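Local coordinates for protein thiamine-monophosphate kinase (Stenotrophomonas maltophilia, PDB 6XEP) that probably catalyses the ATP-dependent phosphorylation of thiamine monophosphate to thiamine diphosphate, the active form of vitamin B1, with the help of magnesium, at residues 168-173 with 198-203; 174-179 with 262-267; 158-163 with 217-222. One frame throughout, in Å; residues are numbered along the deposited sequence.

Contact 1 of 3, residues 168-173 with 198-203; sequences LGDAAG and RLRLLR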
loop_
_atom_site.group_PDB
_atom_site.type_symbol
_atom_site.label_atom_id
_atom_site.label_comp_id
_atom_site.label_asym_id
_atom_site.label_seq_id
_atom_site.Cartn_x
_atom_site.Cartn_y
_atom_site.Cartn_z
ATOM N N LEU A 168 7.598 -25.052 -13.340
ATOM C CA LEU A 168 6.219 -24.857 -12.924
ATOM C C LEU A 168 5.805 -25.941 -11.947
ATOM O O LEU A 168 6.060 -27.130 -12.187
ATOM C CB LEU A 168 5.269 -24.887 -14.136
ATOM C CG LEU A 168 5.410 -23.711 -15.103
ATOM C CD1 LEU A 168 4.457 -23.922 -16.299
ATOM C CD2 LEU A 168 5.106 -22.399 -14.404
ATOM N N GLY A 169 5.130 -25.526 -10.867
ATOM C CA GLY A 169 4.484 -26.461 -9.965
ATOM C C GLY A 169 5.243 -26.767 -8.690
ATOM O O GLY A 169 4.714 -27.487 -7.833
ATOM N N ASP A 170 6.462 -26.248 -8.544
ATOM C CA ASP A 170 7.265 -26.564 -7.363
ATOM C C ASP A 170 6.576 -26.112 -6.079
ATOM O O ASP A 170 6.506 -26.859 -5.090
ATOM C CB ASP A 170 8.614 -25.880 -7.468
ATOM C CG ASP A 170 9.500 -26.477 -8.535
ATOM O OD1 ASP A 170 9.310 -27.657 -8.921
ATOM O OD2 ASP A 170 10.421 -25.756 -8.958
ATOM N N ALA A 171 6.121 -24.861 -6.051
ATOM C CA ALA A 171 5.471 -24.363 -4.843
ATOM C C ALA A 171 4.246 -25.201 -4.501
ATOM O O ALA A 171 4.040 -25.572 -3.339
ATOM C CB ALA A 171 5.104 -22.883 -5.026
ATOM N N ALA A 172 3.417 -25.514 -5.502
ATOM C CA ALA A 172 2.244 -26.344 -5.261
ATOM C C ALA A 172 2.645 -27.711 -4.736
ATOM O O ALA A 172 1.974 -28.265 -3.862
ATOM C CB ALA A 172 1.424 -26.501 -6.543
ATOM N N GLY A 173 3.730 -28.274 -5.270
ATOM C CA GLY A 173 4.225 -29.547 -4.760
ATOM C C GLY A 173 4.630 -29.480 -3.302
ATOM O O GLY A 173 4.277 -30.356 -2.507
ATOM N N ARG A 198 10.702 -26.782 -0.913
ATOM C CA ARG A 198 10.370 -25.912 0.215
ATOM C C ARG A 198 10.688 -24.461 -0.112
ATOM O O ARG A 198 9.879 -23.561 0.138
ATOM C CB ARG A 198 11.123 -26.351 1.477
ATOM C CG ARG A 198 10.676 -25.614 2.753
ATOM C CD ARG A 198 11.481 -26.005 3.998
ATOM N NE ARG A 198 12.856 -25.475 3.994
ATOM C CZ ARG A 198 13.243 -24.365 4.624
ATOM N NH1 ARG A 198 12.374 -23.652 5.331
ATOM N NH2 ARG A 198 14.511 -23.972 4.563
ATOM N N LEU A 199 11.860 -24.215 -0.700
ATOM C CA LEU A 199 12.259 -22.842 -0.997
ATOM C C LEU A 199 11.545 -22.257 -2.217
ATOM O O LEU A 199 11.449 -21.028 -2.336
ATOM C CB LEU A 199 13.774 -22.775 -1.188
ATOM C CG LEU A 199 14.563 -22.975 0.112
ATOM C CD1 LEU A 199 16.044 -22.826 -0.134
ATOM C CD2 LEU A 199 14.103 -21.976 1.137
ATOM N N ARG A 200 11.041 -23.090 -3.126
ATOM C CA ARG A 200 10.199 -22.547 -4.193
ATOM C C ARG A 200 8.866 -22.043 -3.654
ATOM O O ARG A 200 8.328 -21.055 -4.167
ATOM C CB ARG A 200 9.978 -23.599 -5.278
ATOM C CG ARG A 200 11.245 -23.921 -6.066
ATOM C CD ARG A 200 11.578 -22.815 -7.053
ATOM N NE ARG A 200 10.728 -22.871 -8.252
ATOM C CZ ARG A 200 10.513 -21.837 -9.054
ATOM N NH1 ARG A 200 11.078 -20.659 -8.783
ATOM N NH2 ARG A 200 9.737 -21.978 -10.130
ATOM N N LEU A 201 8.321 -22.699 -2.625
ATOM C CA LEU A 201 7.119 -22.182 -1.983
ATOM C C LEU A 201 7.446 -20.961 -1.132
ATOM O O LEU A 201 6.730 -19.952 -1.174
ATOM C CB LEU A 201 6.469 -23.271 -1.117
ATOM C CG LEU A 201 5.242 -22.815 -0.305
ATOM C CD1 LEU A 201 4.141 -22.265 -1.205
ATOM C CD2 LEU A 201 4.703 -23.933 0.577
ATOM N N LEU A 202 8.516 -21.048 -0.328
ATOM C CA LEU A 202 8.797 -19.999 0.652
ATOM C C LEU A 202 9.457 -18.783 0.018
ATOM O O LEU A 202 9.178 -17.647 0.419
ATOM C CB LEU A 202 9.699 -20.541 1.765
ATOM C CG LEU A 202 9.106 -21.679 2.589
ATOM C CD1 LEU A 202 10.135 -22.066 3.640
ATOM C CD2 LEU A 202 7.798 -21.243 3.232
ATOM N N ARG A 203 10.338 -18.990 -0.956
ATOM C CA ARG A 203 11.146 -17.904 -1.510
ATOM C C ARG A 203 11.118 -17.963 -3.031
ATOM O O ARG A 203 12.148 -18.244 -3.662
ATOM C CB ARG A 203 12.591 -17.985 -1.022
ATOM C CG ARG A 203 12.807 -17.723 0.446
ATOM C CD ARG A 203 14.331 -17.755 0.749
ATOM N NE ARG A 203 14.506 -18.157 2.131
ATOM C CZ ARG A 203 15.554 -18.800 2.600
ATOM N NH1 ARG A 203 16.568 -19.111 1.800
ATOM N NH2 ARG A 203 15.594 -19.111 3.887
#

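Contact 2 of 3, residues 174-179 with 262-267; sequences ALRLWQ and RDDARD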
loop_
_atom_site.group_PDB
_atom_site.type_symbol
_atom_site.label_atom_id
_atom_site.label_comp_id
_atom_site.label_asym_id
_atom_site.label_seq_id
_atom_site.Cartn_x
_atom_site.Cartn_y
_atom_site.Cartn_z
ATOM N N ALA A 174 5.395 -28.446 -2.928
ATOM C CA ALA A 174 5.737 -28.272 -1.518
ATOM C C ALA A 174 4.482 -28.135 -0.659
ATOM O O ALA A 174 4.406 -28.712 0.433
ATOM C CB ALA A 174 6.635 -27.048 -1.332
ATOM N N LEU A 175 3.499 -27.353 -1.123
ATOM C CA LEU A 175 2.260 -27.184 -0.363
ATOM C C LEU A 175 1.549 -28.518 -0.170
ATOM O O LEU A 175 1.078 -28.831 0.933
ATOM C CB LEU A 175 1.341 -26.181 -1.066
ATOM C CG LEU A 175 0.159 -25.622 -0.256
ATOM C CD1 LEU A 175 0.673 -24.785 0.922
ATOM C CD2 LEU A 175 -0.793 -24.806 -1.128
ATOM N N ARG A 176 1.485 -29.334 -1.225
ATOM C CA ARG A 176 0.846 -30.645 -1.109
ATOM C C ARG A 176 1.585 -31.537 -0.117
ATOM O O ARG A 176 0.961 -32.209 0.717
ATOM C CB ARG A 176 0.782 -31.320 -2.479
ATOM C CG ARG A 176 -0.401 -30.946 -3.342
ATOM C CD ARG A 176 -0.196 -31.558 -4.712
ATOM N NE ARG A 176 -1.287 -31.312 -5.642
ATOM C CZ ARG A 176 -2.062 -32.272 -6.128
ATOM N NH1 ARG A 176 -1.863 -33.530 -5.756
ATOM N NH2 ARG A 176 -3.033 -31.975 -6.981
ATOM N N LEU A 177 2.913 -31.608 -0.230
ATOM C CA LEU A 177 3.678 -32.407 0.724
ATOM C C LEU A 177 3.465 -31.914 2.148
ATOM O O LEU A 177 3.306 -32.717 3.074
ATOM C CB LEU A 177 5.165 -32.389 0.367
ATOM C CG LEU A 177 5.498 -33.091 -0.948
ATOM C CD1 LEU A 177 6.922 -32.741 -1.354
ATOM C CD2 LEU A 177 5.338 -34.596 -0.817
ATOM N N TRP A 178 3.424 -30.596 2.334
ATOM C CA TRP A 178 3.157 -30.053 3.663
ATOM C C TRP A 178 1.770 -30.465 4.166
ATOM O O TRP A 178 1.623 -30.884 5.320
ATOM C CB TRP A 178 3.316 -28.534 3.628
ATOM C CG TRP A 178 2.838 -27.809 4.850
ATOM C CD1 TRP A 178 3.472 -27.716 6.058
ATOM C CD2 TRP A 178 1.641 -27.041 4.961
ATOM N NE1 TRP A 178 2.718 -26.946 6.922
ATOM C CE2 TRP A 178 1.590 -26.525 6.268
ATOM C CE3 TRP A 178 0.591 -26.763 4.089
ATOM C CZ2 TRP A 178 0.528 -25.731 6.715
ATOM C CZ3 TRP A 178 -0.453 -25.960 4.526
ATOM C CH2 TRP A 178 -0.476 -25.458 5.829
ATOM N N GLN A 179 0.753 -30.401 3.303
ATOM C CA GLN A 179 -0.598 -30.784 3.713
ATOM C C GLN A 179 -0.700 -32.273 4.034
ATOM O O GLN A 179 -1.472 -32.673 4.917
ATOM C CB GLN A 179 -1.596 -30.418 2.617
ATOM C CG GLN A 179 -1.731 -28.923 2.388
ATOM C CD GLN A 179 -2.370 -28.578 1.048
ATOM O OE1 GLN A 179 -2.431 -29.405 0.138
ATOM N NE2 GLN A 179 -2.844 -27.342 0.922
ATOM N N ARG A 262 3.284 -38.880 -11.140
ATOM C CA ARG A 262 3.164 -38.305 -12.477
ATOM C C ARG A 262 1.930 -37.407 -12.605
ATOM O O ARG A 262 2.012 -36.292 -13.132
ATOM C CB ARG A 262 3.159 -39.455 -13.487
ATOM C CG ARG A 262 2.504 -39.230 -14.824
ATOM C CD ARG A 262 2.374 -40.595 -15.534
ATOM N NE ARG A 262 1.770 -41.627 -14.680
ATOM C CZ ARG A 262 2.394 -42.720 -14.231
ATOM N NH1 ARG A 262 1.746 -43.587 -13.459
ATOM N NH2 ARG A 262 3.653 -42.970 -14.561
ATOM N N ASP A 263 0.782 -37.865 -12.103
ATOM C CA ASP A 263 -0.446 -37.082 -12.224
ATOM C C ASP A 263 -0.407 -35.844 -11.327
ATOM O O ASP A 263 -0.742 -34.738 -11.768
ATOM C CB ASP A 263 -1.660 -37.947 -11.883
ATOM C CG ASP A 263 -1.951 -39.019 -12.938
ATOM O OD1 ASP A 263 -1.369 -38.976 -14.042
ATOM O OD2 ASP A 263 -2.778 -39.899 -12.659
ATOM N N ASP A 264 -0.017 -36.016 -10.058
ATOM C CA ASP A 264 0.078 -34.877 -9.148
ATOM C C ASP A 264 1.068 -33.842 -9.660
ATOM O O ASP A 264 0.803 -32.640 -9.593
ATOM C CB ASP A 264 0.488 -35.335 -7.746
ATOM C CG ASP A 264 -0.586 -36.164 -7.048
ATOM O OD1 ASP A 264 -1.722 -36.245 -7.557
ATOM O OD2 ASP A 264 -0.281 -36.743 -5.984
ATOM N N ALA A 265 2.231 -34.283 -10.151
ATOM C CA ALA A 265 3.202 -33.321 -10.674
ATOM C C ALA A 265 2.626 -32.564 -11.861
ATOM O O ALA A 265 2.812 -31.349 -11.988
ATOM C CB ALA A 265 4.495 -34.034 -11.072
ATOM N N ARG A 266 1.928 -33.271 -12.749
ATOM C CA ARG A 266 1.309 -32.605 -13.886
ATOM C C ARG A 266 0.276 -31.586 -13.431
ATOM O O ARG A 266 0.204 -30.477 -13.969
ATOM C CB ARG A 266 0.670 -33.649 -14.800
ATOM C CG ARG A 266 0.008 -33.095 -16.042
ATOM C CD ARG A 266 -0.661 -34.256 -16.781
ATOM N NE ARG A 266 -1.130 -33.905 -18.118
ATOM C CZ ARG A 266 -2.386 -33.584 -18.410
ATOM N NH1 ARG A 266 -3.311 -33.559 -17.456
ATOM N NH2 ARG A 266 -2.718 -33.288 -19.659
ATOM N N ASP A 267 -0.539 -31.942 -12.440
ATOM C CA ASP A 267 -1.553 -31.010 -11.971
ATOM C C ASP A 267 -0.915 -29.784 -11.333
ATOM O O ASP A 267 -1.388 -28.660 -11.527
ATOM C CB ASP A 267 -2.480 -31.700 -10.980
ATOM C CG ASP A 267 -3.590 -30.798 -10.521
ATOM O OD1 ASP A 267 -4.336 -30.307 -11.394
ATOM O OD2 ASP A 267 -3.706 -30.564 -9.301
HETATM O O HOH W 1 -0.296 -35.037 -3.762
#

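Contact 3 of 3, residues 158-163 with 217-222; sequences LGDDIW and FAHAAV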
loop_
_atom_site.group_PDB
_atom_site.type_symbol
_atom_site.label_atom_id
_atom_site.label_comp_id
_atom_site.label_asym_id
_atom_site.label_seq_id
_atom_site.Cartn_x
_atom_site.Cartn_y
_atom_site.Cartn_z
ATOM N N LEU A 158 -1.547 -14.411 -33.597
ATOM C CA LEU A 158 -1.690 -15.727 -34.201
ATOM C C LEU A 158 -0.342 -16.220 -34.708
ATOM O O LEU A 158 0.430 -15.459 -35.304
ATOM C CB LEU A 158 -2.711 -15.667 -35.350
ATOM C CG LEU A 158 -4.137 -15.266 -34.950
ATOM C CD1 LEU A 158 -5.086 -15.355 -36.138
ATOM C CD2 LEU A 158 -4.661 -16.117 -33.806
ATOM N N GLY A 159 -0.054 -17.499 -34.464
ATOM C CA GLY A 159 1.226 -18.070 -34.820
ATOM C C GLY A 159 2.341 -17.916 -33.796
ATOM O O GLY A 159 3.413 -18.509 -33.987
ATOM N N ASP A 160 2.133 -17.162 -32.712
ATOM C CA ASP A 160 3.173 -17.021 -31.694
ATOM C C ASP A 160 3.493 -18.366 -31.043
ATOM O O ASP A 160 2.621 -19.223 -30.875
ATOM C CB ASP A 160 2.737 -16.052 -30.591
ATOM C CG ASP A 160 2.858 -14.592 -30.986
ATOM O OD1 ASP A 160 3.328 -14.299 -32.111
ATOM O OD2 ASP A 160 2.482 -13.736 -30.151
ATOM N N ASP A 161 4.753 -18.534 -30.648
ATOM C CA ASP A 161 5.096 -19.542 -29.651
ATOM C C ASP A 161 4.703 -19.042 -28.261
ATOM O O ASP A 161 4.729 -17.844 -27.985
ATOM C CB ASP A 161 6.597 -19.841 -29.648
ATOM C CG ASP A 161 7.095 -20.431 -30.951
ATOM O OD1 ASP A 161 6.362 -21.243 -31.549
ATOM O OD2 ASP A 161 8.242 -20.103 -31.364
ATOM N N ILE A 162 4.381 -19.976 -27.373
ATOM C CA ILE A 162 4.189 -19.697 -25.955
ATOM C C ILE A 162 5.423 -20.196 -25.215
ATOM O O ILE A 162 5.895 -21.314 -25.476
ATOM C CB ILE A 162 2.917 -20.380 -25.421
ATOM C CG1 ILE A 162 1.685 -19.942 -26.230
ATOM C CG2 ILE A 162 2.683 -20.037 -23.941
ATOM C CD1 ILE A 162 0.409 -20.646 -25.766
ATOM N N TRP A 163 5.931 -19.380 -24.286
ATOM C CA TRP A 163 7.135 -19.673 -23.509
ATOM C C TRP A 163 6.848 -19.495 -22.030
ATOM O O TRP A 163 5.978 -18.718 -21.649
ATOM C CB TRP A 163 8.300 -18.734 -23.858
ATOM C CG TRP A 163 8.813 -18.847 -25.273
ATOM C CD1 TRP A 163 8.272 -18.277 -26.393
ATOM C CD2 TRP A 163 9.972 -19.565 -25.706
ATOM N NE1 TRP A 163 9.019 -18.603 -27.493
ATOM C CE2 TRP A 163 10.077 -19.384 -27.099
ATOM C CE3 TRP A 163 10.935 -20.340 -25.046
ATOM C CZ2 TRP A 163 11.109 -19.956 -27.858
ATOM C CZ3 TRP A 163 11.959 -20.906 -25.792
ATOM C CH2 TRP A 163 12.034 -20.716 -27.194
ATOM N N PHE A 217 11.685 -8.781 -27.279
ATOM C CA PHE A 217 11.507 -10.088 -27.914
ATOM C C PHE A 217 10.059 -10.559 -27.979
ATOM O O PHE A 217 9.699 -11.314 -28.885
ATOM C CB PHE A 217 12.318 -11.180 -27.180
ATOM C CG PHE A 217 13.806 -10.902 -27.074
ATOM C CD1 PHE A 217 14.343 -10.354 -25.914
ATOM C CD2 PHE A 217 14.668 -11.219 -28.114
ATOM C CE1 PHE A 217 15.695 -10.117 -25.798
ATOM C CE2 PHE A 217 16.036 -10.972 -28.003
ATOM C CZ PHE A 217 16.544 -10.427 -26.848
ATOM N N ALA A 218 9.228 -10.165 -27.024
ATOM C CA ALA A 218 7.943 -10.810 -26.812
ATOM C C ALA A 218 6.802 -9.915 -27.275
ATOM O O ALA A 218 6.966 -8.709 -27.456
ATOM C CB ALA A 218 7.747 -11.164 -25.332
ATOM N N HIS A 219 5.639 -10.528 -27.464
ATOM C CA HIS A 219 4.418 -9.818 -27.826
ATOM C C HIS A 219 3.496 -9.582 -26.643
ATOM O O HIS A 219 2.864 -8.522 -26.552
ATOM C CB HIS A 219 3.653 -10.603 -28.896
ATOM C CG HIS A 219 4.269 -10.530 -30.259
ATOM N ND1 HIS A 219 4.039 -11.482 -31.230
ATOM C CD2 HIS A 219 5.078 -9.606 -30.824
ATOM C CE1 HIS A 219 4.701 -11.158 -32.328
ATOM N NE2 HIS A 219 5.328 -10.016 -32.113
ATOM N N ALA A 220 3.381 -10.566 -25.757
ATOM C CA ALA A 220 2.496 -10.491 -24.605
ATOM C C ALA A 220 3.130 -11.272 -23.468
ATOM O O ALA A 220 3.931 -12.183 -23.693
ATOM C CB ALA A 220 1.104 -11.043 -24.930
ATOM N N ALA A 221 2.768 -10.911 -22.242
ATOM C CA ALA A 221 3.328 -11.591 -21.084
ATOM C C ALA A 221 2.347 -11.524 -19.923
ATOM O O ALA A 221 1.495 -10.639 -19.852
ATOM C CB ALA A 221 4.679 -10.969 -20.665
ATOM N N VAL A 222 2.511 -12.456 -18.986
ATOM C CA VAL A 222 1.718 -12.490 -17.766
ATOM C C VAL A 222 2.569 -13.194 -16.726
ATOM O O VAL A 222 3.405 -14.029 -17.065
ATOM C CB VAL A 222 0.364 -13.212 -18.008
ATOM C CG1 VAL A 222 0.585 -14.691 -18.369
ATOM C CG2 VAL A 222 -0.531 -13.099 -16.795
#

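Contact 1 of 3, residues 168-173 with 198-203
Arg200 lays its aliphatic stem against Asp170, its CB 3.4 Å from Asp170 CB, and then folds so that its head meets the carboxylate. The arginine chain is folded at both chi2 and chi3 (torsions near -77°), which returns NE to 3.0 Å from Asp170 OD2 in a salt bridge. That bond is moderately bent, 150° at the hydrogen. It uses the anti lone pair of OD2, the one turned away from OD1, and the oxygen stands slightly off the guanidinium plane; the two flat groups are nearly perpendicular, and only OD2, of the two carboxylate oxygens, bonds the guanidinium in this pair. Both charged groups are tied further: OD2 also bonds Thr167 and OD1 the hydroxyl of Ser253, while Arg200 NH2 forms a second salt bridge with Glu277.

Here the first turn of helix 170-179, with Gly169 at its N-cap position, is laid against the C-terminal end of helix 192-202 in the C-terminal, PurM-like half of the kinase. The small side chain of Ala171 lets the backbones come close: Ala171 CA is 4.0 Å from Leu201 CA. The methyl of Ala171 rests on the neighbouring backbone, CB 3.7 Å from Leu201 CA and 3.8 Å from Arg200 O. Leu201, with CG anti to its N (chi1 176°), sends CD1 alongside the same alanine, 4.0 Å from Ala171 CB. Ala171 also lies about 4 Å, side chain to side chain, from Asp274, a predicted substrate-binding residue.

Contact 2 of 3, residues 174-179 with 262-267
A surface salt-bridge network of one arginine and two aspartates links helix 170-179 to helix 262-271. Arg176 reaches across from the first helix, and Asp264 and Asp267, three residues apart and so about one turn from each other, receive it on the second. The backbones stay well separated, with Arg176 CA 9.1 Å from Asp264 CA, and the arginine bridges the distance because its chain is extended from CG to NE (chi3 178°).

The two terminal nitrogens divide the work. NH2 takes Asp267, lying 2.8 Å from its OD2; although short, this hydrogen bond is weak in direction, with only 120° at the hydrogen. The oxygen sits at the guanidinium edge, near its plane, while the carboxylate is turned steeply, 69° from that plane. NH1 turns to Asp264 and forms a looser ion pair, 3.3 Å to OD1. The carboxyl carbon is about as near, with Asp264 CG 3.2 Å from Arg176 NH1, so the nitrogen comes up against the middle of the group.

Within the C-terminal domain this is a salt-bridged tie between two helices, made by polar ends, in contrast to the apolar side of helix 170-179, where Leu177 packs on Leu197 and Leu259. A water in the guanidinium plane completes the link: it accepts from Arg176 NH1 at 3.0 Å and donates to Asp264 OD2 at 2.8 Å, joining the same two residues by a second route. Asp267 OD1, for its part, is held by a salt bridge to Arg271 one turn further along its own helix.

Contact 3 of 3, residues 158-163 with 217-222
The backbones of 158-163 and 217-222 stand apart, with Asp160 CA 8.3 Å from His219 CA at their nearest, and two side chains span the interval. In both residues the bond from CA to CB is directed toward the other segment. His219 presents ND1 to the open end of the Asp160 carboxylate. The main hydrogen bond runs from ND1 to Asp160 OD2, 2.9 Å long and fairly straight at 157°. This oxygen lies almost in the imidazole plane and is approached on its syn side, with the nitrogen somewhat out of the carboxylate plane. ND1 is also 3.0 Å from Asp160 OD1, a weak second bond at 135°, so the one N-H is shared unequally by both oxygens. The planes of ring and carboxylate are 32° apart, and ND1 lies near both oxygens.

Asp160 OD2 is held from other directions too, by the hydroxyl of Thr281 and the backbone N of Gln157. These partners would anchor the carboxylate and, together with it, orient the imidazole. Thr281 belongs to strand 277-282, which lies between strands 161-165 and 220-224 in the mixed sheet; the pair therefore makes a histidine-carboxylate hydrogen bond across an intervening strand, at the margin of the PurM-like C-terminal domain's sheet.

In the fold
All three contacts lie in the C-terminal PurM-like domain. Contact 3 is at the sheet, whose strand 161-165 leads directly into helix 170-179; that helix carries one side of both contact 1, at its start, and contact 2, further on. Contacts 1 and 2 have centres about 10 Å apart and touch where Leu201 packs on Ala174, whereas contact 3 is about 25 Å from contact 1 and about 28 Å from contact 2 between centres. Along the chain, contact 1 nests inside the loop closed by contact 3, while contact 2 crosses both. Helix 170-179 thus joins helix 192-202, near predicted substrate-binding residues, to the more peripheral helix 262-271.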